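PDB 1F00: intimin from Escherichia coli, which is an outer-membrane adhesin that binds its translocated receptor on host intestinal cells through its C-terminal region, of Ig-like and C-type lectin-like folds. Local coordinates for residues Phe93-Glu105 and Ile165-Tyr177. Residues are numbered along the deposited sequence; the frame is centred on the assembly and turned at random.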
# COMPACT_ATOMS: atom_id res chain seq x y z
N PHE A 93 9.69 20.24 3.34
CA PHE A 93 9.77 19.38 2.17
C PHE A 93 9.80 17.95 2.68
O PHE A 93 10.43 17.66 3.70
CB PHE A 93 11.01 19.69 1.34
CG PHE A 93 10.94 20.99 0.60
CD1 PHE A 93 11.33 22.18 1.21
CD2 PHE A 93 10.43 21.04 -0.70
CE1 PHE A 93 11.21 23.40 0.54
CE2 PHE A 93 10.31 22.25 -1.37
CZ PHE A 93 10.70 23.43 -0.75
N PHE A 94 9.11 17.05 1.98
CA PHE A 94 9.08 15.66 2.39
C PHE A 94 9.46 14.73 1.25
O PHE A 94 9.20 15.02 0.08
CB PHE A 94 7.67 15.30 2.91
CG PHE A 94 7.31 15.98 4.20
CD1 PHE A 94 7.86 15.55 5.41
CD2 PHE A 94 6.43 17.06 4.22
CE1 PHE A 94 7.53 16.18 6.61
CE2 PHE A 94 6.09 17.70 5.41
CZ PHE A 94 6.65 17.26 6.61
N THR A 95 10.09 13.62 1.60
CA THR A 95 10.50 12.63 0.63
C THR A 95 9.27 12.13 -0.12
O THR A 95 8.15 12.21 0.38
CB THR A 95 11.18 11.43 1.32
OG1 THR A 95 12.47 11.82 1.80
CG2 THR A 95 11.31 10.25 0.37
N THR A 96 9.49 11.63 -1.34
CA THR A 96 8.42 11.09 -2.17
C THR A 96 7.74 9.91 -1.48
O THR A 96 8.42 8.98 -1.03
CB THR A 96 8.98 10.59 -3.51
OG1 THR A 96 9.68 11.64 -4.17
CG2 THR A 96 7.85 10.09 -4.41
N LEU A 97 6.41 9.94 -1.39
CA LEU A 97 5.67 8.85 -0.78
C LEU A 97 5.77 7.66 -1.73
O LEU A 97 5.53 7.79 -2.94
CB LEU A 97 4.20 9.24 -0.58
CG LEU A 97 3.34 8.24 0.20
CD1 LEU A 97 3.98 7.95 1.56
CD2 LEU A 97 1.94 8.79 0.37
N THR A 98 6.10 6.50 -1.18
CA THR A 98 6.28 5.30 -1.98
C THR A 98 5.81 4.04 -1.26
O THR A 98 5.87 3.96 -0.03
CB THR A 98 7.78 5.12 -2.32
OG1 THR A 98 8.24 6.24 -3.09
CG2 THR A 98 8.01 3.84 -3.10
N ILE A 99 5.35 3.06 -2.03
CA ILE A 99 4.95 1.79 -1.46
C ILE A 99 6.04 0.80 -1.87
O ILE A 99 6.33 0.63 -3.06
CB ILE A 99 3.58 1.31 -1.99
CG1 ILE A 99 2.47 2.20 -1.43
CG2 ILE A 99 3.34 -0.15 -1.58
CD1 ILE A 99 1.08 1.91 -1.99
N ASP A 100 6.67 0.18 -0.87
CA ASP A 100 7.74 -0.79 -1.08
C ASP A 100 7.12 -2.05 -1.67
O ASP A 100 7.11 -3.11 -1.04
CB ASP A 100 8.40 -1.09 0.28
CG ASP A 100 9.69 -1.88 0.15
OD1 ASP A 100 10.25 -2.25 1.21
OD2 ASP A 100 10.15 -2.12 -0.99
N ASP A 101 6.60 -1.92 -2.89
CA ASP A 101 5.92 -2.99 -3.60
C ASP A 101 6.73 -4.23 -3.98
O ASP A 101 6.16 -5.23 -4.41
CB ASP A 101 5.27 -2.43 -4.87
CG ASP A 101 6.29 -1.94 -5.86
OD1 ASP A 101 7.01 -0.96 -5.54
OD2 ASP A 101 6.38 -2.52 -6.96
N GLY A 102 8.05 -4.16 -3.85
CA GLY A 102 8.87 -5.31 -4.18
C GLY A 102 9.09 -6.17 -2.95
O GLY A 102 9.64 -7.27 -3.02
N ASN A 103 8.65 -5.66 -1.80
CA ASN A 103 8.81 -6.38 -0.54
C ASN A 103 7.50 -6.52 0.22
O ASN A 103 7.42 -6.18 1.40
CB ASN A 103 9.85 -5.70 0.35
CG ASN A 103 11.23 -5.67 -0.29
OD1 ASN A 103 11.58 -4.72 -1.00
ND2 ASN A 103 12.01 -6.72 -0.06
N ILE A 104 6.47 -7.01 -0.47
CA ILE A 104 5.19 -7.22 0.16
C ILE A 104 5.39 -8.42 1.09
O ILE A 104 5.90 -9.46 0.68
CB ILE A 104 4.10 -7.50 -0.89
CG1 ILE A 104 3.90 -6.24 -1.73
CG2 ILE A 104 2.81 -7.93 -0.22
CD1 ILE A 104 2.92 -6.39 -2.89
N GLU A 105 4.99 -8.25 2.35
CA GLU A 105 5.17 -9.28 3.36
C GLU A 105 4.01 -10.24 3.64
O GLU A 105 2.91 -9.81 3.97
CB GLU A 105 5.60 -8.61 4.67
CG GLU A 105 5.67 -9.54 5.86
CD GLU A 105 5.98 -8.80 7.15
OE1 GLU A 105 5.27 -7.82 7.46
OE2 GLU A 105 6.92 -9.21 7.86
N ILE A 165 -4.52 -0.52 -4.12
CA ILE A 165 -4.44 -0.14 -2.71
C ILE A 165 -3.67 1.16 -2.74
O ILE A 165 -2.60 1.24 -3.34
CB ILE A 165 -3.66 -1.17 -1.87
CG1 ILE A 165 -4.33 -2.54 -1.96
CG2 ILE A 165 -3.57 -0.70 -0.41
CD1 ILE A 165 -5.80 -2.53 -1.54
N SER A 166 -4.22 2.19 -2.10
CA SER A 166 -3.58 3.50 -2.07
C SER A 166 -3.26 3.93 -0.65
O SER A 166 -3.99 3.62 0.29
CB SER A 166 -4.50 4.55 -2.72
OG SER A 166 -4.72 4.28 -4.09
N VAL A 167 -2.16 4.65 -0.50
CA VAL A 167 -1.79 5.17 0.80
C VAL A 167 -1.61 6.67 0.63
O VAL A 167 -1.14 7.13 -0.42
CB VAL A 167 -0.46 4.58 1.33
CG1 VAL A 167 0.68 4.93 0.39
CG2 VAL A 167 -0.17 5.11 2.73
N ILE A 168 -2.03 7.44 1.62
CA ILE A 168 -1.86 8.88 1.57
C ILE A 168 -1.19 9.33 2.87
O ILE A 168 -1.45 8.77 3.93
CB ILE A 168 -3.21 9.63 1.39
CG1 ILE A 168 -4.16 9.30 2.54
CG2 ILE A 168 -3.84 9.26 0.06
CD1 ILE A 168 -5.53 9.96 2.41
N SER A 169 -0.30 10.31 2.76
CA SER A 169 0.39 10.84 3.94
C SER A 169 -0.24 12.19 4.23
O SER A 169 -0.70 12.87 3.30
CB SER A 169 1.89 10.96 3.65
OG SER A 169 2.13 11.66 2.44
N SER A 170 -0.25 12.60 5.49
CA SER A 170 -0.87 13.87 5.86
C SER A 170 -0.20 15.14 5.35
O SER A 170 -0.71 16.23 5.56
CB SER A 170 -1.08 13.95 7.38
OG SER A 170 0.13 13.81 8.09
N ASP A 171 0.95 15.00 4.68
CA ASP A 171 1.61 16.18 4.12
C ASP A 171 1.03 16.34 2.71
O ASP A 171 1.49 17.17 1.93
CB ASP A 171 3.13 16.00 4.05
CG ASP A 171 3.53 14.79 3.24
OD1 ASP A 171 4.24 14.95 2.22
OD2 ASP A 171 3.14 13.68 3.63
N ASN A 172 0.03 15.52 2.42
CA ASN A 172 -0.68 15.54 1.14
C ASN A 172 0.02 14.90 -0.06
O ASN A 172 0.40 15.58 -1.01
CB ASN A 172 -1.08 16.98 0.79
CG ASN A 172 -1.86 17.07 -0.49
OD1 ASN A 172 -2.91 16.44 -0.63
ND2 ASN A 172 -1.36 17.86 -1.44
N GLN A 173 0.19 13.59 0.01
CA GLN A 173 0.79 12.83 -1.08
C GLN A 173 0.00 11.54 -1.20
O GLN A 173 -0.70 11.14 -0.26
CB GLN A 173 2.26 12.48 -0.81
CG GLN A 173 3.25 13.62 -0.97
CD GLN A 173 4.68 13.13 -0.96
OE1 GLN A 173 5.13 12.48 -1.91
NE2 GLN A 173 5.41 13.41 0.12
N THR A 174 0.12 10.89 -2.35
CA THR A 174 -0.57 9.63 -2.60
C THR A 174 0.32 8.68 -3.39
O THR A 174 0.98 9.08 -4.35
CB THR A 174 -1.86 9.85 -3.44
OG1 THR A 174 -2.76 10.72 -2.74
CG2 THR A 174 -2.54 8.51 -3.72
N ALA A 175 0.35 7.42 -2.96
CA ALA A 175 1.13 6.38 -3.65
C ALA A 175 0.16 5.21 -3.79
O ALA A 175 -0.66 4.99 -2.90
CB ALA A 175 2.34 5.97 -2.83
N THR A 176 0.25 4.47 -4.88
CA THR A 176 -0.68 3.36 -5.09
C THR A 176 -0.03 2.10 -5.65
O THR A 176 0.93 2.15 -6.43
CB THR A 176 -1.80 3.76 -6.06
OG1 THR A 176 -1.25 4.00 -7.36
CG2 THR A 176 -2.50 5.01 -5.59
N TYR A 177 -0.58 0.97 -5.23
CA TYR A 177 -0.13 -0.35 -5.66
C TYR A 177 -1.31 -1.09 -6.28
O TYR A 177 -2.39 -1.14 -5.68
CB TYR A 177 0.41 -1.14 -4.47
CG TYR A 177 0.63 -2.60 -4.78
CD1 TYR A 177 -0.31 -3.56 -4.44
CD2 TYR A 177 1.78 -3.02 -5.46
CE1 TYR A 177 -0.14 -4.90 -4.77
CE2 TYR A 177 1.96 -4.36 -5.80
CZ TYR A 177 1.00 -5.29 -5.45
OH TYR A 177 1.16 -6.62 -5.79
O HOH W 1 3.79 9.40 -4.75
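Q173 reaches across to the backbone of T95-L97 with both ends of its amide. Q173 NE2 donates an almost straight bond to T95 O (3.0 Å), which lies in the plane of the Q173 amide; Q173 OE1 accepts from L97 N (2.9 Å), which sits well above the Q173 carbonyl plane. The second N-H of Q173 NE2 goes to the syn lone pair of D171 OD1 (2.9 Å), so three bonds fix the amide's rotation. S169 OG, donating to D171 OD2, positions the carboxylate. D171 CB is also 3.5 Å from F94 CD2, ring and carboxylate planes 60° apart. Beyond Q173 the contact turns mainly apolar, though a water bridges L97 O and T174 O. L97 turns CG away from its own N (chi1 -173°), bringing CD2 against S169 OG and V167 O, and its CG meets A175 CB. I99 and V167 lie alongside, pointing opposite ways, CG1 to CG1 at 3.7 Å; I99 CD1 rests on A175 O and the T176-Y177 peptide. At the far end D101 CB and I104 CD1 both meet the Y177 ring obliquely. Segment 93-105 links this fragment's two Ig-like domains; its strand 98-99, paired with 124-130, packs on hairpin 163-179 of the other sheet, as in an Ig-like sandwich, beside Y136 of strand 136-140.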